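Local coordinates for hypothetical protein (Parabacteroides distasonis, PDB 4H3W) that is of unknown function but is a putative secreted protein of the DUF4621 family, built from two beta-barrel domains, at residues S109-L114 against D130-T135; M50-E55 against E75-G80; V252-N257 against H294-L299; F245-E250 against L299-R304. All blocks are in the same frame, centred on the assembly; numbering follows the deposited sequence.

Interaction 1 of 4, residues S109-L114 against D130-T135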
# COMPACT_ATOMS: atom_id res chain seq x y z
N SER A 109 -28.55 -10.68 24.39
CA SER A 109 -28.33 -11.08 23.01
C SER A 109 -28.88 -9.98 22.12
O SER A 109 -30.09 -9.74 22.11
CB SER A 109 -29.00 -12.40 22.72
OG SER A 109 -28.47 -12.97 21.53
N LEU A 110 -28.00 -9.30 21.39
CA LEU A 110 -28.39 -8.11 20.60
C LEU A 110 -28.05 -8.27 19.13
O LEU A 110 -26.89 -8.53 18.78
CB LEU A 110 -27.69 -6.86 21.11
CG LEU A 110 -27.89 -6.56 22.59
CD1 LEU A 110 -26.84 -5.56 23.05
CD2 LEU A 110 -29.30 -6.03 22.83
N ASP A 111 -29.05 -8.08 18.28
CA ASP A 111 -28.84 -8.11 16.84
C ASP A 111 -28.40 -6.73 16.41
O ASP A 111 -29.12 -5.74 16.62
CB ASP A 111 -30.12 -8.53 16.12
CG ASP A 111 -30.57 -9.92 16.54
OD1 ASP A 111 -29.73 -10.69 17.09
OD2 ASP A 111 -31.75 -10.23 16.32
N CYS A 112 -27.22 -6.70 15.80
CA CYS A 112 -26.49 -5.49 15.52
C CYS A 112 -26.08 -5.37 14.06
O CYS A 112 -26.13 -6.34 13.31
CB CYS A 112 -25.23 -5.44 16.39
SG CYS A 112 -25.55 -5.19 18.13
N SER A 113 -25.70 -4.16 13.68
CA SER A 113 -25.04 -3.88 12.39
C SER A 113 -23.89 -2.94 12.60
O SER A 113 -24.02 -1.98 13.36
CB SER A 113 -25.99 -3.23 11.38
OG SER A 113 -27.08 -4.06 11.07
N LEU A 114 -22.76 -3.21 11.96
CA LEU A 114 -21.66 -2.26 11.96
C LEU A 114 -21.50 -1.62 10.58
O LEU A 114 -21.23 -2.31 9.61
CB LEU A 114 -20.34 -2.93 12.35
CG LEU A 114 -19.19 -1.96 12.59
CD1 LEU A 114 -19.45 -1.14 13.85
CD2 LEU A 114 -17.88 -2.70 12.70
N ASP A 130 -23.80 -7.49 9.50
CA ASP A 130 -24.74 -7.84 10.57
C ASP A 130 -24.22 -8.99 11.43
O ASP A 130 -23.54 -9.89 10.93
CB ASP A 130 -26.09 -8.29 10.01
CG ASP A 130 -26.85 -7.18 9.26
OD1 ASP A 130 -26.52 -5.99 9.44
OD2 ASP A 130 -27.80 -7.53 8.52
N PHE A 131 -24.56 -8.95 12.71
CA PHE A 131 -24.12 -9.98 13.65
C PHE A 131 -24.89 -9.82 14.94
O PHE A 131 -25.51 -8.80 15.16
CB PHE A 131 -22.61 -9.89 13.94
CG PHE A 131 -22.16 -8.50 14.27
CD1 PHE A 131 -22.25 -8.01 15.57
CD2 PHE A 131 -21.68 -7.67 13.27
CE1 PHE A 131 -21.85 -6.72 15.86
CE2 PHE A 131 -21.28 -6.37 13.55
CZ PHE A 131 -21.36 -5.91 14.86
N THR A 132 -24.80 -10.83 15.80
CA THR A 132 -25.39 -10.77 17.12
C THR A 132 -24.29 -10.72 18.17
O THR A 132 -23.33 -11.49 18.11
CB THR A 132 -26.31 -11.97 17.34
OG1 THR A 132 -27.39 -11.90 16.40
CG2 THR A 132 -26.88 -11.98 18.75
N LEU A 133 -24.41 -9.77 19.08
CA LEU A 133 -23.52 -9.68 20.21
C LEU A 133 -24.21 -10.35 21.37
O LEU A 133 -25.28 -9.90 21.78
CB LEU A 133 -23.21 -8.23 20.58
CG LEU A 133 -22.30 -7.44 19.64
CD1 LEU A 133 -22.05 -6.04 20.20
CD2 LEU A 133 -21.00 -8.19 19.42
N SER A 134 -23.62 -11.43 21.88
CA SER A 134 -24.15 -12.08 23.07
C SER A 134 -23.06 -12.40 24.07
O SER A 134 -21.86 -12.31 23.78
CB SER A 134 -24.89 -13.37 22.70
OG SER A 134 -24.00 -14.33 22.16
N THR A 135 -23.50 -12.80 25.26
CA THR A 135 -22.65 -13.37 26.29
C THR A 135 -21.68 -14.38 25.73
O THR A 135 -20.47 -14.25 25.90
CB THR A 135 -23.52 -14.07 27.35
OG1 THR A 135 -24.67 -14.66 26.70
CG2 THR A 135 -23.99 -13.09 28.35

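Interaction 2 of 4, residues M50-E55 against E75-G80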
# COMPACT_ATOMS: atom_id res chain seq x y z
N MSE A 50 -0.68 -2.01 9.21
CA MSE A 50 -1.18 -0.79 9.88
C MSE A 50 -2.31 -1.13 10.82
O MSE A 50 -3.24 -1.86 10.44
CB MSE A 50 -1.65 0.22 8.86
CG MSE A 50 -0.49 0.74 8.06
SE MSE A 50 -1.11 1.88 6.57
CE MSE A 50 -1.97 0.56 5.42
N ILE A 51 -2.26 -0.64 12.07
CA ILE A 51 -3.28 -0.94 13.05
C ILE A 51 -3.81 0.37 13.65
O ILE A 51 -3.03 1.23 14.03
CB ILE A 51 -2.74 -1.85 14.17
CG1 ILE A 51 -2.35 -3.21 13.58
CG2 ILE A 51 -3.76 -2.01 15.29
CD1 ILE A 51 -1.96 -4.28 14.59
N TYR A 52 -5.13 0.51 13.69
CA TYR A 52 -5.81 1.58 14.41
C TYR A 52 -6.74 0.94 15.40
O TYR A 52 -7.66 0.24 14.99
CB TYR A 52 -6.59 2.49 13.44
CG TYR A 52 -5.72 3.13 12.39
CD1 TYR A 52 -5.48 2.49 11.17
CD2 TYR A 52 -5.13 4.35 12.62
CE1 TYR A 52 -4.66 3.06 10.23
CE2 TYR A 52 -4.30 4.92 11.69
CZ TYR A 52 -4.09 4.28 10.48
OH TYR A 52 -3.28 4.86 9.54
N ASP A 53 -6.50 1.14 16.70
CA ASP A 53 -7.36 0.55 17.73
C ASP A 53 -7.86 1.59 18.75
O ASP A 53 -7.36 2.70 18.82
CB ASP A 53 -6.67 -0.64 18.47
CG ASP A 53 -5.29 -0.30 19.02
OD1 ASP A 53 -5.03 0.86 19.40
OD2 ASP A 53 -4.45 -1.22 19.10
N GLY A 54 -8.88 1.23 19.49
CA GLY A 54 -9.46 2.13 20.49
C GLY A 54 -10.74 1.57 21.04
O GLY A 54 -11.01 0.37 20.94
N GLU A 55 -11.55 2.46 21.60
CA GLU A 55 -12.84 2.10 22.15
C GLU A 55 -13.94 2.89 21.46
O GLU A 55 -13.70 3.99 20.98
CB GLU A 55 -12.88 2.36 23.66
CG GLU A 55 -11.72 1.72 24.41
CD GLU A 55 -12.12 1.10 25.75
OE1 GLU A 55 -13.30 1.21 26.16
OE2 GLU A 55 -11.23 0.50 26.40
N GLU A 75 -17.52 5.92 16.27
CA GLU A 75 -16.15 6.36 16.44
C GLU A 75 -15.63 6.86 15.11
O GLU A 75 -15.92 6.28 14.08
CB GLU A 75 -15.29 5.22 17.00
CG GLU A 75 -13.78 5.50 17.10
CD GLU A 75 -13.35 6.30 18.33
OE1 GLU A 75 -14.19 6.78 19.12
OE2 GLU A 75 -12.11 6.44 18.50
N ASP A 76 -14.90 7.97 15.16
CA ASP A 76 -14.16 8.49 14.03
C ASP A 76 -12.71 8.17 14.25
O ASP A 76 -12.15 8.51 15.27
CB ASP A 76 -14.32 10.00 13.89
CG ASP A 76 -15.72 10.40 13.55
OD1 ASP A 76 -16.14 10.18 12.39
OD2 ASP A 76 -16.41 10.94 14.44
N ILE A 77 -12.11 7.51 13.28
CA ILE A 77 -10.73 7.14 13.33
C ILE A 77 -10.01 8.05 12.36
O ILE A 77 -10.35 8.07 11.17
CB ILE A 77 -10.54 5.66 12.92
CG1 ILE A 77 -11.48 4.76 13.70
CG2 ILE A 77 -9.09 5.22 13.10
CD1 ILE A 77 -11.45 3.32 13.25
N THR A 78 -9.03 8.80 12.84
CA THR A 78 -8.14 9.57 11.96
C THR A 78 -7.10 8.66 11.30
O THR A 78 -6.34 7.98 11.98
CB THR A 78 -7.45 10.70 12.74
OG1 THR A 78 -8.44 11.58 13.25
CG2 THR A 78 -6.50 11.51 11.84
N THR A 79 -7.05 8.64 9.96
CA THR A 79 -6.09 7.76 9.23
C THR A 79 -5.35 8.53 8.16
O THR A 79 -4.98 7.97 7.13
CB THR A 79 -6.78 6.50 8.63
OG1 THR A 79 -7.67 6.84 7.55
CG2 THR A 79 -7.56 5.79 9.73
N GLY A 80 -5.12 9.82 8.41
CA GLY A 80 -4.48 10.70 7.44
C GLY A 80 -3.03 10.39 7.14
O GLY A 80 -2.49 10.84 6.13
O HOH W 1 -10.70 5.25 20.94

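Interaction 3 of 4, residues V252-N257 against H294-L299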
# COMPACT_ATOMS: atom_id res chain seq x y z
N VAL A 252 14.22 7.56 -16.13
CA VAL A 252 14.42 8.96 -16.44
C VAL A 252 15.86 9.33 -16.16
O VAL A 252 16.41 9.05 -15.10
CB VAL A 252 13.48 9.89 -15.65
CG1 VAL A 252 13.62 11.34 -16.14
CG2 VAL A 252 12.03 9.41 -15.75
N ILE A 253 16.47 9.99 -17.14
CA ILE A 253 17.82 10.45 -17.02
C ILE A 253 17.74 11.90 -16.59
O ILE A 253 17.08 12.67 -17.26
CB ILE A 253 18.57 10.34 -18.37
CG1 ILE A 253 18.50 8.91 -18.94
CG2 ILE A 253 20.02 10.79 -18.20
CD1 ILE A 253 19.16 7.88 -18.09
N MSE A 254 18.46 12.24 -15.52
CA MSE A 254 18.44 13.57 -14.92
C MSE A 254 19.79 14.26 -15.03
O MSE A 254 20.85 13.63 -14.87
CB MSE A 254 18.14 13.46 -13.43
CG MSE A 254 16.86 12.72 -13.06
SE MSE A 254 15.36 13.90 -13.48
CE MSE A 254 14.96 14.65 -11.68
N ASP A 255 19.77 15.57 -15.25
CA ASP A 255 20.98 16.37 -15.33
C ASP A 255 21.42 16.86 -13.94
O ASP A 255 20.81 16.49 -12.92
CB ASP A 255 20.76 17.50 -16.33
CG ASP A 255 19.91 18.67 -15.78
OD1 ASP A 255 19.60 18.77 -14.57
OD2 ASP A 255 19.60 19.53 -16.61
N GLU A 256 22.51 17.63 -13.89
CA GLU A 256 23.10 18.06 -12.60
C GLU A 256 22.17 18.93 -11.75
O GLU A 256 22.37 19.04 -10.55
CB GLU A 256 24.41 18.80 -12.82
CG GLU A 256 24.31 20.08 -13.63
CD GLU A 256 25.67 20.71 -13.92
OE1 GLU A 256 26.64 20.47 -13.16
OE2 GLU A 256 25.77 21.46 -14.91
N ASN A 257 21.15 19.52 -12.36
CA ASN A 257 20.13 20.27 -11.62
C ASN A 257 18.85 19.49 -11.34
O ASN A 257 17.85 20.06 -10.97
CB ASN A 257 19.83 21.56 -12.37
CG ASN A 257 21.01 22.50 -12.37
OD1 ASN A 257 21.57 22.82 -11.31
ND2 ASN A 257 21.45 22.93 -13.57
N HIS A 294 22.36 11.57 -13.24
CA HIS A 294 21.67 10.68 -12.35
C HIS A 294 20.63 9.90 -13.15
O HIS A 294 20.21 10.32 -14.23
CB HIS A 294 20.95 11.47 -11.23
CG HIS A 294 21.77 12.59 -10.69
ND1 HIS A 294 22.97 12.38 -10.06
CD2 HIS A 294 21.57 13.93 -10.68
CE1 HIS A 294 23.49 13.53 -9.70
NE2 HIS A 294 22.66 14.49 -10.06
N ILE A 295 20.17 8.82 -12.54
CA ILE A 295 19.05 8.06 -13.05
C ILE A 295 17.94 8.03 -12.00
O ILE A 295 18.19 7.74 -10.83
CB ILE A 295 19.51 6.65 -13.43
CG1 ILE A 295 20.47 6.70 -14.63
CG2 ILE A 295 18.34 5.75 -13.79
CD1 ILE A 295 21.20 5.41 -14.86
N ASP A 296 16.72 8.35 -12.45
CA ASP A 296 15.52 8.00 -11.69
C ASP A 296 14.82 6.80 -12.33
O ASP A 296 14.50 6.84 -13.53
CB ASP A 296 14.55 9.17 -11.64
CG ASP A 296 14.88 10.17 -10.54
OD1 ASP A 296 15.49 9.79 -9.52
OD2 ASP A 296 14.48 11.32 -10.68
N LEU A 297 14.61 5.75 -11.54
CA LEU A 297 13.79 4.59 -11.93
C LEU A 297 12.41 4.79 -11.35
O LEU A 297 12.25 4.81 -10.12
CB LEU A 297 14.40 3.31 -11.41
CG LEU A 297 15.82 2.96 -11.86
CD1 LEU A 297 16.31 1.67 -11.25
CD2 LEU A 297 15.84 2.89 -13.38
N ASN A 298 11.45 5.09 -12.20
CA ASN A 298 10.05 5.13 -11.77
C ASN A 298 9.46 3.73 -11.76
O ASN A 298 9.30 3.09 -12.82
CB ASN A 298 9.20 6.02 -12.66
CG ASN A 298 9.61 7.48 -12.61
OD1 ASN A 298 10.19 7.97 -11.65
ND2 ASN A 298 9.30 8.18 -13.66
N LEU A 299 9.20 3.23 -10.58
CA LEU A 299 8.75 1.86 -10.41
C LEU A 299 7.23 1.86 -10.30
O LEU A 299 6.69 2.22 -9.25
CB LEU A 299 9.39 1.23 -9.19
CG LEU A 299 10.90 1.36 -9.01
CD1 LEU A 299 11.32 0.72 -7.69
CD2 LEU A 299 11.64 0.72 -10.17
O HOH W 2 23.80 16.86 -9.04

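Interaction 4 of 4, residues F245-E250 against L299-R304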
# COMPACT_ATOMS: atom_id res chain seq x y z
N PHE A 245 5.40 -7.11 -5.37
CA PHE A 245 4.87 -6.28 -6.41
C PHE A 245 5.51 -6.69 -7.70
O PHE A 245 6.69 -6.99 -7.74
CB PHE A 245 5.26 -4.79 -6.26
CG PHE A 245 5.12 -4.23 -4.89
CD1 PHE A 245 3.87 -3.95 -4.38
CD2 PHE A 245 6.24 -3.90 -4.15
CE1 PHE A 245 3.74 -3.37 -3.10
CE2 PHE A 245 6.13 -3.35 -2.88
CZ PHE A 245 4.89 -3.09 -2.35
N ASP A 246 4.74 -6.67 -8.79
CA ASP A 246 5.32 -6.64 -10.12
C ASP A 246 5.73 -5.19 -10.43
O ASP A 246 5.19 -4.26 -9.85
CB ASP A 246 4.34 -7.13 -11.16
CG ASP A 246 4.10 -8.62 -11.08
OD1 ASP A 246 4.98 -9.40 -10.64
OD2 ASP A 246 2.99 -8.99 -11.46
N MSE A 247 6.72 -4.98 -11.30
CA MSE A 247 7.20 -3.62 -11.58
C MSE A 247 7.25 -3.40 -13.06
O MSE A 247 7.65 -4.29 -13.83
CB MSE A 247 8.59 -3.40 -11.00
CG MSE A 247 8.62 -3.74 -9.52
SE MSE A 247 10.44 -3.41 -8.84
CE MSE A 247 10.04 -3.46 -6.89
N SER A 248 6.79 -2.23 -13.49
CA SER A 248 7.04 -1.71 -14.81
C SER A 248 7.98 -0.54 -14.59
O SER A 248 7.60 0.47 -13.94
CB SER A 248 5.74 -1.28 -15.49
OG SER A 248 6.03 -0.76 -16.77
N ILE A 249 9.20 -0.67 -15.11
CA ILE A 249 10.23 0.30 -14.80
C ILE A 249 10.36 1.29 -15.95
O ILE A 249 10.67 0.93 -17.09
CB ILE A 249 11.58 -0.38 -14.52
CG1 ILE A 249 11.45 -1.32 -13.33
CG2 ILE A 249 12.66 0.67 -14.29
CD1 ILE A 249 12.59 -2.29 -13.22
N GLU A 250 10.18 2.55 -15.59
CA GLU A 250 10.35 3.67 -16.50
C GLU A 250 11.59 4.45 -16.06
O GLU A 250 11.65 4.93 -14.94
CB GLU A 250 9.10 4.54 -16.46
CG GLU A 250 9.10 5.78 -17.34
CD GLU A 250 7.99 6.80 -16.96
OE1 GLU A 250 7.49 6.79 -15.80
OE2 GLU A 250 7.62 7.63 -17.83
N LEU A 299 9.20 3.23 -10.58
CA LEU A 299 8.75 1.86 -10.41
C LEU A 299 7.23 1.86 -10.30
O LEU A 299 6.69 2.22 -9.25
CB LEU A 299 9.39 1.23 -9.19
CG LEU A 299 10.90 1.36 -9.01
CD1 LEU A 299 11.32 0.72 -7.69
CD2 LEU A 299 11.64 0.72 -10.17
N HIS A 300 6.57 1.47 -11.37
CA HIS A 300 5.11 1.32 -11.40
C HIS A 300 4.74 -0.06 -10.82
O HIS A 300 4.97 -1.11 -11.45
CB HIS A 300 4.61 1.59 -12.83
CG HIS A 300 5.02 2.94 -13.36
ND1 HIS A 300 4.19 4.04 -13.32
CD2 HIS A 300 6.18 3.36 -13.92
CE1 HIS A 300 4.81 5.08 -13.86
NE2 HIS A 300 6.03 4.70 -14.21
N LEU A 301 4.28 -0.06 -9.56
CA LEU A 301 4.05 -1.29 -8.79
C LEU A 301 2.63 -1.75 -8.95
O LEU A 301 1.69 -0.96 -8.91
CB LEU A 301 4.33 -1.05 -7.29
CG LEU A 301 5.61 -0.33 -6.94
CD1 LEU A 301 5.63 -0.05 -5.44
CD2 LEU A 301 6.81 -1.14 -7.35
N THR A 302 2.46 -3.04 -9.15
CA THR A 302 1.13 -3.62 -9.26
C THR A 302 1.06 -4.90 -8.48
O THR A 302 2.05 -5.61 -8.29
CB THR A 302 0.74 -3.89 -10.73
OG1 THR A 302 1.76 -4.66 -11.36
CG2 THR A 302 0.53 -2.58 -11.50
N GLY A 303 -0.13 -5.19 -7.98
CA GLY A 303 -0.37 -6.37 -7.20
C GLY A 303 -0.34 -7.65 -7.97
O GLY A 303 -0.59 -7.67 -9.18
N ARG A 304 -0.03 -8.73 -7.26
CA ARG A 304 -0.07 -10.09 -7.81
C ARG A 304 -1.24 -10.84 -7.22
O ARG A 304 -1.96 -10.25 -6.42
CB ARG A 304 1.21 -10.82 -7.48
CG ARG A 304 2.49 -10.08 -7.91
CD ARG A 304 3.71 -10.76 -7.33
NE ARG A 304 4.97 -10.23 -7.88
CZ ARG A 304 6.17 -10.45 -7.36
NH1 ARG A 304 6.31 -11.17 -6.26
NH2 ARG A 304 7.25 -9.94 -7.94
O HOH W 3 0.82 -7.33 -11.52

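Interaction 1 of 4, residues S109-L114 against D130-T135
F131 holds its CG between its own backbone N and carbonyl carbon (chi1 48°), and from that start the ring meets the neighbouring strand, CE1 lying obliquely 3.7 Å from C112 CB. L114 CB meets the same ring at its edge, near the ring plane, 3.8 Å from F131 CE2. C112 sets SG anti to its carbonyl carbon, and on this apolar face SG touches L133 CD1; L175 of strand 172-177 packs on both C112 and F131.

The other face is polar. T132 OG1 donates to D111 OD1 at 2.7 Å, the two side chains running side by side in the same direction, with the hydroxyl above the carboxylate plane. S113 OG donates to D130 OD1 at 2.6 Å, likewise from above the carboxylate plane. T132 CG2 also rests on S109 OG, 3.4 Å away. A valine in place of T132 would probably leave D111 OD1 without this donor and the carboxylate less firmly fixed in its rotation.

Between the faces, L110 and L133 exchange two backbone bonds and form a hydrogen-bonded pair, as do C112 and F131; C112 N reaches F131 O at 2.8 Å. D111 with T132 and S113 with D130 are non-hydrogen-bonded pairs. Apolar residues alternating with polar ones are the pattern of an amphipathic antiparallel beta hairpin, here strands 109-117 and 126-134, at the margin of a four-stranded sheet.

Interaction 2 of 4, residues M50-E55 against E75-G80
Y52 and T79 make the principal apolar contact, a CH-pi interaction in which the T79 methyl CG2 sits over the centre of the tyrosine ring. CG2 lies 3.8 Å from the centroid of the Y52 ring and only 8° off the ring normal, so the methyl is presented squarely to the face. T79 sets CG2 anti to its carbonyl carbon, which leaves OG1 between the backbone N and that carbon (chi1 69°). I77 adds a second apolar touch nearer the strand, its CG2 meeting Y52 CB at 3.7 Å. The backbone contributes as well, for T78 O approaches Y52 CE2 at 3.7 Å.

Polar contact is made through water at the far end. One water accepts from E55 N at 3.0 Å and donates to E75 OE2 at 3.1 Å, bridging the two segments. The same E75 oxygen is bonded to the hydroxyl of Y195 in strand 194-200, which helps hold the carboxylate in place. At the other end the Y52 hydroxyl is tied to D81, just beyond the second segment.

An alanine in place of Y52 would probably open a gap beneath the T79 methyl and leave D81 without its tyrosine partner.

No direct hydrogen bond joins residues 50-55 to 75-80, whose nearest CA atoms, those of Y52 and I77, stand 7.5 Å apart. Strand 47-55 and strand 71-76, which leads into the loop at 77-80, belong to different sheets, and the chemistry implies that they are held by a CH-pi contact, apolar packing and a water bridge rather than by backbone pairing.

Interaction 3 of 4, residues V252-N257 against H294-L299
H294 reaches past the backbone pairing to the turn that follows: its NE2 is hydrogen-bonded to a water at 2.8 Å, and that water, which lies at the edge of the imidazole in its plane, donates to E256 O at 3.0 Å. The ring's other nitrogen, ND1, is bonded to the backbone N of D217, so both nitrogens have partners and the ring is held from two directions. The pairing itself is antiparallel, strand 246-254 beside strand 294-302, both inside a four-stranded sheet.

V252 with D296 and M254 with H294 are hydrogen-bonded pairs, and the M254 N to H294 O bond is nearly straight, 176° at the hydrogen. I253 and I295 form the non-hydrogen-bonded pair between them and put their side chains on the opposite face, side by side, with I253 CD1 3.9 Å from I295 CG1.

On the face of H294 and D296, selenomethionine M254 bends at chi2 and chi3, and its CE comes within 3.5 Å of D296 OD2. The D296 carboxylate is in a salt bridge with R214 of strand 208-215. D255 forms an Asx turn: its OD1 accepts from N257 N at 2.8 Å, the donor lying above the carboxylate plane.

Interaction 4 of 4, residues F245-E250 against L299-R304
L301 and F245 meet at the apolar centre, where the leucine methyl CD1 stands over the middle of the phenylalanine ring, 4.1 Å from the centroid of the F245 ring. The other methyl of L301, CD2, turns to selenomethionine M247 and touches its CG at 3.8 Å. M247 runs extended beyond CG and lies beside L301, both pointing the same way. I249 and L299 repeat this side-by-side packing, CG1 of I249 against CD2 of L299 at 3.8 Å, and F318 of strand 317-319 packs on both.

M247, I249, L299 and L301 line one face of an antiparallel strand pair in a four-stranded sheet. D246 with T302 and S248 with H300 are its hydrogen-bonded pairs, and their side chains take the other face.

There the chemistry turns polar. H300 NE2 donates to E250 OE1 at 3.0 Å, with the carboxylate oxygen close to the imidazole plane and the two flat groups turned 47° apart. That oxygen also accepts from N298, so two donors grip it.

At the opposite end R304, extended from CG to NE, forms a salt bridge with D246, its NE 2.9 Å from D246 OD1 and above the carboxylate plane. R304 NH1 has a second carboxylate partner in E308. A water donates to D246 OD2 at 2.7 Å and to G303 O at 2.8 Å, and accepts from T302 OG1.

Interactions 3 and 4 hold the same two strands, 246-254 and 294-302, share L299 and join through a probable hydrogen bond from N298 N to E250 O. Interactions 1 and 2 belong to the other half of the chain; interaction 1 lies about 56 Å from interaction 3, centre to centre. Interaction 1 is the most buried, the others partly buried. Antiparallel strand pairing is common to 1, 3 and 4; in 1 and 4 one face is apolar and the other polar, while in 3 the second face is mixed. Interaction 2 alone lacks backbone pairing; it rests on side chains of a strand packed against a strand end and loop, with a water as its polar link.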